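Local coordinates for Pgp2 (PDB 6XJ7), which probably trims the cell-wall peptidoglycan as an LD-carboxypeptidase of the YkuD family and helps set the helical shape of Campylobacter jejuni cells, at residues V36-T41 with V164-K169; T80-Y85 with P248-E253; K235-S240 with E262-K267. The protein carries 1 engineered substitution. All coordinates share one frame; numbering follows the deposited sequence.

Interaction 1 of 3, residues V36-T41 with V164-K169; sequences VLTNKT and VMTEEK
Asn-39 and Glu-167 meet through their polar ends, at the last pair of the parallel ladder that joins Val-36 to Asn-39 with Val-164 to Glu-167. With its CG trans to the backbone N (chi1 -176°), Asn-39 swings its amide over the neighbouring strand. There ND2 spends one N-H on Glu-167 OE1 (2.9 Å) and the other on Lys-169 O (3.0 Å). Both acceptors lie close to the amide plane, while the carboxylate stands almost perpendicular to it, at 86°. Asp-42 N holds Asn-39 OD1, and Ile-172 N and Arg-173 hold Glu-167 OE2, so each group has further partners beyond the pair. Next along, Lys-40 bends at chi3 (62°) and brings NZ into a salt bridge on the syn lone pair of Glu-168 OE1 at 2.8 Å; Leu-68 O and Thr-80 O also accept from this ammonium group, and Gly-70 N binds Glu-168 OE2. Thr-41 OG1 donates to Glu-168 O (2.6 Å). On the face of Thr-38 and Thr-166, one water bonds both hydroxyls and donates to Val-36 O. Leu-37 and Met-165 run side by side on the other face, CD1 3.7 Å from CG. Strands 33-39 and 161-167 both lie inside the five-stranded mixed sheet of the catalytic domain: strand 44-51 flanks strand 33-39, and strand 83-86 flanks strand 161-167.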
# COMPACT_ATOMS: atom_id res chain seq x y z
N VAL A 36 -0.67 -2.87 -10.90
CA VAL A 36 -0.09 -2.05 -11.95
C VAL A 36 1.31 -1.70 -11.48
O VAL A 36 1.49 -0.85 -10.59
CB VAL A 36 -0.91 -0.78 -12.20
CG1 VAL A 36 -0.28 0.03 -13.33
CG2 VAL A 36 -2.36 -1.14 -12.49
N LEU A 37 2.30 -2.33 -12.07
CA LEU A 37 3.68 -2.16 -11.66
C LEU A 37 4.38 -1.25 -12.66
O LEU A 37 4.50 -1.61 -13.84
CB LEU A 37 4.38 -3.50 -11.60
CG LEU A 37 5.88 -3.41 -11.29
CD1 LEU A 37 6.11 -2.80 -9.89
CD2 LEU A 37 6.53 -4.77 -11.40
N THR A 38 4.82 -0.08 -12.20
CA THR A 38 5.55 0.88 -13.01
C THR A 38 6.95 1.04 -12.46
O THR A 38 7.13 1.19 -11.25
CB THR A 38 4.85 2.24 -13.02
OG1 THR A 38 3.53 2.11 -13.55
CG2 THR A 38 5.64 3.26 -13.85
N ASN A 39 7.96 1.06 -13.34
CA ASN A 39 9.31 1.38 -12.93
C ASN A 39 9.71 2.67 -13.62
O ASN A 39 9.69 2.75 -14.85
CB ASN A 39 10.30 0.25 -13.24
CG ASN A 39 11.67 0.56 -12.71
OD1 ASN A 39 12.37 1.42 -13.28
ND2 ASN A 39 12.05 -0.07 -11.59
N LYS A 40 9.98 3.69 -12.83
CA LYS A 40 10.22 5.02 -13.36
C LYS A 40 11.53 5.11 -14.12
O LYS A 40 11.67 5.97 -14.99
CB LYS A 40 10.22 6.02 -12.21
CG LYS A 40 8.82 6.31 -11.65
CD LYS A 40 8.90 7.18 -10.40
CE LYS A 40 9.50 8.52 -10.67
NZ LYS A 40 9.64 9.37 -9.42
N THR A 41 12.50 4.24 -13.80
CA THR A 41 13.77 4.27 -14.51
C THR A 41 13.69 3.51 -15.83
O THR A 41 14.18 3.99 -16.86
CB THR A 41 14.89 3.70 -13.63
OG1 THR A 41 15.07 4.52 -12.47
CG2 THR A 41 16.23 3.69 -14.37
N VAL A 164 -1.53 -0.11 -7.25
CA VAL A 164 -0.57 0.62 -8.06
C VAL A 164 0.74 0.54 -7.31
O VAL A 164 0.82 0.94 -6.14
CB VAL A 164 -1.00 2.08 -8.28
CG1 VAL A 164 0.13 2.88 -8.89
CG2 VAL A 164 -2.23 2.17 -9.18
N MET A 165 1.75 -0.01 -7.95
CA MET A 165 3.05 -0.22 -7.32
C MET A 165 4.05 0.47 -8.21
O MET A 165 4.25 0.02 -9.34
CB MET A 165 3.36 -1.70 -7.20
CG MET A 165 4.68 -1.99 -6.53
SD MET A 165 4.84 -3.74 -6.29
CE MET A 165 6.58 -3.85 -5.93
N THR A 166 4.63 1.57 -7.74
CA THR A 166 5.54 2.38 -8.56
C THR A 166 6.92 2.39 -7.92
O THR A 166 7.08 2.87 -6.79
CB THR A 166 5.01 3.80 -8.76
OG1 THR A 166 3.71 3.75 -9.36
CG2 THR A 166 5.94 4.60 -9.69
N GLU A 167 7.87 1.83 -8.64
CA GLU A 167 9.28 1.80 -8.29
C GLU A 167 10.00 3.00 -8.87
O GLU A 167 9.62 3.53 -9.91
CB GLU A 167 9.93 0.54 -8.84
CG GLU A 167 9.35 -0.73 -8.30
CD GLU A 167 9.84 -1.97 -9.02
OE1 GLU A 167 10.21 -1.87 -10.23
OE2 GLU A 167 9.84 -3.03 -8.38
N GLU A 168 11.05 3.44 -8.18
CA GLU A 168 11.89 4.50 -8.72
C GLU A 168 12.94 3.93 -9.66
O GLU A 168 13.03 4.32 -10.83
CB GLU A 168 12.55 5.25 -7.57
CG GLU A 168 13.53 6.37 -8.00
CD GLU A 168 12.82 7.63 -8.46
OE1 GLU A 168 11.57 7.69 -8.41
OE2 GLU A 168 13.51 8.57 -8.88
N LYS A 169 13.77 3.02 -9.14
CA LYS A 169 14.80 2.38 -9.95
C LYS A 169 14.93 0.93 -9.57
O LYS A 169 14.80 0.05 -10.42
CB LYS A 169 16.13 3.09 -9.75
CG LYS A 169 17.32 2.41 -10.43
CD LYS A 169 18.59 3.24 -10.28
CE LYS A 169 19.75 2.67 -11.11
NZ LYS A 169 20.09 1.30 -10.65
O HOH W 1 2.36 1.79 -11.15

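Interaction 2 of 3, residues T80-Y85 with P248-E253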
# COMPACT_ATOMS: atom_id res chain seq x y z
N THR A 80 6.53 11.73 -10.18
CA THR A 80 5.62 10.62 -10.05
C THR A 80 5.89 9.93 -8.72
O THR A 80 7.05 9.57 -8.45
CB THR A 80 5.80 9.62 -11.18
OG1 THR A 80 5.38 10.22 -12.42
CG2 THR A 80 4.99 8.36 -10.91
N PRO A 81 4.89 9.73 -7.88
CA PRO A 81 5.16 9.15 -6.56
C PRO A 81 5.60 7.70 -6.64
O PRO A 81 5.19 6.93 -7.51
CB PRO A 81 3.84 9.30 -5.80
CG PRO A 81 2.82 9.57 -6.80
CD PRO A 81 3.49 10.19 -8.00
N VAL A 82 6.51 7.38 -5.73
CA VAL A 82 7.03 6.05 -5.49
C VAL A 82 6.29 5.48 -4.30
O VAL A 82 6.10 6.17 -3.29
CB VAL A 82 8.54 6.10 -5.19
CG1 VAL A 82 9.10 4.71 -5.01
CG2 VAL A 82 9.23 6.85 -6.30
N GLY A 83 5.86 4.24 -4.42
CA GLY A 83 5.17 3.63 -3.31
C GLY A 83 4.06 2.70 -3.76
O GLY A 83 4.13 2.14 -4.85
N PHE A 84 3.05 2.54 -2.90
CA PHE A 84 1.96 1.60 -3.14
C PHE A 84 0.64 2.32 -2.93
O PHE A 84 0.38 2.91 -1.87
CB PHE A 84 2.06 0.36 -2.25
CG PHE A 84 1.34 -0.85 -2.81
CD1 PHE A 84 2.01 -1.76 -3.61
CD2 PHE A 84 0.00 -1.06 -2.54
CE1 PHE A 84 1.38 -2.86 -4.11
CE2 PHE A 84 -0.65 -2.17 -3.06
CZ PHE A 84 0.03 -3.06 -3.85
N TYR A 85 -0.20 2.25 -3.96
CA TYR A 85 -1.38 3.07 -4.14
C TYR A 85 -2.47 2.16 -4.66
O TYR A 85 -2.27 0.96 -4.83
CB TYR A 85 -1.09 4.24 -5.10
CG TYR A 85 -0.10 5.18 -4.50
CD1 TYR A 85 -0.51 6.16 -3.61
CD2 TYR A 85 1.27 5.02 -4.72
CE1 TYR A 85 0.40 6.99 -2.99
CE2 TYR A 85 2.19 5.87 -4.13
CZ TYR A 85 1.76 6.84 -3.24
OH TYR A 85 2.67 7.66 -2.61
N PRO A 248 7.60 0.24 -2.34
CA PRO A 248 8.85 0.85 -2.79
C PRO A 248 9.02 2.22 -2.14
O PRO A 248 8.05 2.96 -1.95
CB PRO A 248 8.70 0.95 -4.31
CG PRO A 248 7.64 -0.09 -4.67
CD PRO A 248 6.73 -0.17 -3.47
N ASN A 249 10.26 2.54 -1.80
CA ASN A 249 10.54 3.80 -1.16
C ASN A 249 11.99 4.20 -1.45
O ASN A 249 12.81 3.39 -1.90
CB ASN A 249 10.30 3.69 0.35
CG ASN A 249 11.32 2.82 1.01
OD1 ASN A 249 12.38 3.29 1.40
ND2 ASN A 249 11.03 1.52 1.09
N LEU A 250 12.29 5.46 -1.17
CA LEU A 250 13.65 5.97 -1.33
C LEU A 250 14.28 6.31 0.02
O LEU A 250 15.24 7.07 0.09
CB LEU A 250 13.65 7.17 -2.27
CG LEU A 250 13.12 6.80 -3.67
CD1 LEU A 250 12.90 8.02 -4.54
CD2 LEU A 250 14.08 5.86 -4.34
N GLU A 251 13.78 5.72 1.10
CA GLU A 251 14.28 5.97 2.45
C GLU A 251 15.25 4.89 2.92
O GLU A 251 15.62 4.88 4.09
CB GLU A 251 13.12 6.10 3.44
CG GLU A 251 12.19 7.30 3.19
CD GLU A 251 12.92 8.65 3.31
OE1 GLU A 251 13.95 8.73 4.01
OE2 GLU A 251 12.45 9.63 2.68
N ASN A 252 15.68 4.00 2.02
CA ASN A 252 16.49 2.84 2.37
C ASN A 252 15.85 2.06 3.52
O ASN A 252 16.52 1.64 4.47
CB ASN A 252 17.93 3.24 2.71
CG ASN A 252 18.91 2.08 2.55
OD1 ASN A 252 18.85 1.33 1.57
ND2 ASN A 252 19.83 1.94 3.50
N GLU A 253 14.54 1.89 3.44
CA GLU A 253 13.79 1.07 4.38
C GLU A 253 13.15 -0.08 3.62
O GLU A 253 12.88 0.03 2.42
CB GLU A 253 12.70 1.87 5.08
CG GLU A 253 13.19 3.08 5.80
CD GLU A 253 13.74 2.75 7.15
OE1 GLU A 253 14.03 1.55 7.39
OE2 GLU A 253 13.88 3.67 7.97
O HOH W 2 7.81 5.72 -0.84
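Pro-248 lays its ring and its carbonyl against Val-82 and Gly-83, at the start of strand 83-86. Taken round the ring, Pro-248 CB touches Val-82 CG1 at 3.8 Å, methylene against methyl. CG comes next, with Gly-83 O as its nearest neighbour across the contact at 4.2 Å. CD then closes to 3.7 Å from the same Gly-83 O, so this side of the ring packs against the glycine's carbonyl; Met-165 of strand 161-167 also packs on this proline. Val-82 works through its two methyls. CG1, trans to the backbone N (chi1 -177°), reaches the Pro-248 carbonyl, and CG2 meets Leu-250 CD1 at a loose 4.2 Å. Gly-83, at phi 144°, has a backbone shape in which a beta carbon would press on the carbonyl of Val-82 and the ring of Tyr-85. Its CA makes a C-H···O contact with Pro-248 O, 3.3 Å apart. A water lies within hydrogen-bonding distance of both Val-82 O and Pro-248 O, though it has more acceptors in reach than protons, so the two bonds may not both be made at once. Behind the proline, the loop is braced by Asn-249: in an Asx turn its OD1 takes Glu-251 N at 2.8 Å and, from further along, Glu-253 N, while ND2 donates to Glu-253 O at 2.7 Å. Between catalytic and NTF2-like parts, then, the chemistry is that of shape: methyl and ring packing, a C-H donor and a water do the joining. The direct hydrogen bonds of Asn-249 are spent inside the loop, so the loop's shape is held by its own bonds, and the contact depends on fit more than on polar pairing.

Interaction 3 of 3, residues K235-S240 with E262-K267; sequences KKIKFS and EDYYTK
Asp-263 O is gripped by Lys-238 N at 2.7 Å, by a water that donates to it, and by a C-H···O contact from Ile-237 CA at 3.3 Å. The same water also donates to Lys-236 O, which already accepts from Tyr-265 N (2.8 Å), and so clamps two carbonyls of facing strands. Asp-263 N to Lys-238 O and Lys-236 N to Tyr-265 O complete two hydrogen-bonded pairs; Ile-237 with Tyr-264 and Phe-239 with Glu-262 are the non-hydrogen-bonded ones. Side chains of these last four share one face. With CG trans to its backbone N (chi1 177°), Tyr-264 runs alongside Ile-237, whose CG1 sits 3.8 Å from ring atom CD1. Further out, Tyr-264 OH lies beside the extended chain of Lys-235, 3.7 Å from its CD, and a second water bonds both OH and Lys-235 NZ. That ammonium group is otherwise held by Ser-196 OG and Trp-193 O, with Phe-229 in a cation-pi contact. Glu-262 lies alongside Phe-239, with Glu-262 CG 3.8 Å from Phe-239 CE1 and the carboxylate inclined 39° to the ring. On the other face Lys-236, Lys-238 and Tyr-265 are exposed: the pairs Lys-236/Tyr-265 and Lys-238/Asp-263 touch near their CB atoms, then their ends diverge. Strand 270-281 continues the sheet beyond strand 254-265, stacking Phe-271 on Tyr-264, and helix 176-194 covers Ile-237, Phe-239 and Glu-262. A long hairpin within a curved antiparallel sheet, with a helix packed on one face, is as expected for an NTF2-like domain.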
# COMPACT_ATOMS: atom_id res chain seq x y z
N LYS A 235 -12.15 -6.61 25.03
CA LYS A 235 -12.20 -6.30 23.61
C LYS A 235 -12.23 -7.59 22.84
O LYS A 235 -11.63 -8.58 23.23
CB LYS A 235 -10.98 -5.48 23.15
CG LYS A 235 -10.88 -4.13 23.80
CD LYS A 235 -9.49 -3.50 23.63
CE LYS A 235 -9.31 -2.34 24.60
NZ LYS A 235 -8.00 -1.69 24.47
N LYS A 236 -12.91 -7.57 21.69
CA LYS A 236 -12.79 -8.63 20.71
C LYS A 236 -12.52 -7.97 19.37
O LYS A 236 -13.29 -7.10 18.95
CB LYS A 236 -14.05 -9.50 20.63
CG LYS A 236 -14.50 -10.02 21.98
CD LYS A 236 -13.52 -11.03 22.56
CE LYS A 236 -13.95 -11.48 23.96
NZ LYS A 236 -13.09 -12.58 24.45
N ILE A 237 -11.41 -8.34 18.74
CA ILE A 237 -10.95 -7.68 17.52
C ILE A 237 -10.66 -8.73 16.49
O ILE A 237 -9.97 -9.71 16.77
CB ILE A 237 -9.68 -6.84 17.76
CG1 ILE A 237 -9.88 -5.97 19.01
CG2 ILE A 237 -9.40 -5.96 16.52
CD1 ILE A 237 -8.70 -5.12 19.35
N LYS A 238 -11.20 -8.53 15.29
CA LYS A 238 -11.02 -9.46 14.18
C LYS A 238 -10.43 -8.69 13.01
O LYS A 238 -10.88 -7.60 12.68
CB LYS A 238 -12.36 -10.12 13.78
CG LYS A 238 -12.92 -11.03 14.87
CD LYS A 238 -12.07 -12.29 15.01
CE LYS A 238 -12.79 -13.38 15.80
NZ LYS A 238 -11.99 -14.65 15.83
N PHE A 239 -9.39 -9.27 12.42
CA PHE A 239 -8.78 -8.79 11.20
C PHE A 239 -9.15 -9.75 10.10
O PHE A 239 -9.16 -10.97 10.31
CB PHE A 239 -7.26 -8.75 11.29
CG PHE A 239 -6.70 -7.76 12.28
CD1 PHE A 239 -7.50 -6.79 12.86
CD2 PHE A 239 -5.35 -7.78 12.58
CE1 PHE A 239 -6.98 -5.88 13.74
CE2 PHE A 239 -4.82 -6.88 13.47
CZ PHE A 239 -5.64 -5.91 14.05
N SER A 240 -9.45 -9.22 8.92
CA SER A 240 -9.77 -10.08 7.80
C SER A 240 -9.38 -9.36 6.52
O SER A 240 -8.98 -8.19 6.55
CB SER A 240 -11.26 -10.46 7.80
OG SER A 240 -12.07 -9.31 7.66
N GLU A 262 -11.01 -4.43 9.69
CA GLU A 262 -10.94 -4.40 11.14
C GLU A 262 -12.35 -4.44 11.70
O GLU A 262 -13.21 -3.67 11.27
CB GLU A 262 -10.23 -3.12 11.57
CG GLU A 262 -9.39 -3.14 12.75
CD GLU A 262 -8.56 -1.88 12.78
OE1 GLU A 262 -7.31 -1.99 12.69
OE2 GLU A 262 -9.17 -0.79 12.85
N ASP A 263 -12.58 -5.34 12.65
CA ASP A 263 -13.87 -5.53 13.28
C ASP A 263 -13.64 -5.56 14.78
O ASP A 263 -13.01 -6.49 15.29
CB ASP A 263 -14.50 -6.82 12.79
CG ASP A 263 -15.96 -6.89 13.10
OD1 ASP A 263 -16.39 -6.27 14.10
OD2 ASP A 263 -16.66 -7.56 12.33
N TYR A 264 -14.15 -4.54 15.47
CA TYR A 264 -13.79 -4.23 16.85
C TYR A 264 -15.07 -4.20 17.68
O TYR A 264 -16.01 -3.47 17.34
CB TYR A 264 -13.09 -2.87 16.90
CG TYR A 264 -12.70 -2.36 18.27
CD1 TYR A 264 -11.42 -2.53 18.75
CD2 TYR A 264 -13.62 -1.68 19.06
CE1 TYR A 264 -11.05 -2.06 20.00
CE2 TYR A 264 -13.26 -1.19 20.31
CZ TYR A 264 -11.98 -1.38 20.77
OH TYR A 264 -11.62 -0.90 22.01
N TYR A 265 -15.08 -4.95 18.77
CA TYR A 265 -16.22 -5.02 19.67
C TYR A 265 -15.77 -4.76 21.10
O TYR A 265 -14.82 -5.38 21.59
CB TYR A 265 -16.90 -6.38 19.60
CG TYR A 265 -18.01 -6.52 20.61
CD1 TYR A 265 -19.31 -6.17 20.29
CD2 TYR A 265 -17.75 -6.97 21.90
CE1 TYR A 265 -20.32 -6.28 21.22
CE2 TYR A 265 -18.75 -7.07 22.84
CZ TYR A 265 -20.04 -6.73 22.49
OH TYR A 265 -21.05 -6.84 23.43
N THR A 266 -16.42 -3.80 21.74
CA THR A 266 -16.55 -3.72 23.18
C THR A 266 -18.03 -3.53 23.49
O THR A 266 -18.84 -3.24 22.60
CB THR A 266 -15.76 -2.56 23.79
OG1 THR A 266 -16.31 -1.31 23.35
CG2 THR A 266 -14.29 -2.64 23.42
N LYS A 267 -18.38 -3.69 24.76
CA LYS A 267 -19.76 -3.54 25.17
C LYS A 267 -20.35 -2.22 24.71
O LYS A 267 -21.43 -2.19 24.12
CB LYS A 267 -19.87 -3.68 26.69
CG LYS A 267 -21.27 -3.51 27.21
CD LYS A 267 -21.40 -4.01 28.64
CE LYS A 267 -22.85 -3.96 29.12
NZ LYS A 267 -23.34 -2.56 29.23
O HOH W 3 -8.98 -0.06 22.09
O HOH W 4 -15.01 -8.24 16.78

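From the N terminus, the chain first lays down 36-41 and then 80-85; on reaching 164-169 it closes interaction 1, uniting the early and late strands of the catalytic sheet. It next enters the NTF2-like part, passes 235-240, and at 248-253 closes interaction 2 back onto 80-85, before 262-267 completes the hairpin of interaction 3. Interactions 1 and 2 cross, and so do 2 and 3, while 1 and 3 follow in series. Strands 161-167 and 83-86 are sheet neighbours, so interactions 1 and 2 touch directly. The hairpin loop of interaction 3 carries 248-253 to the catalytic sheet, although the centres of interactions 2 and 3 lie about 31 Å apart.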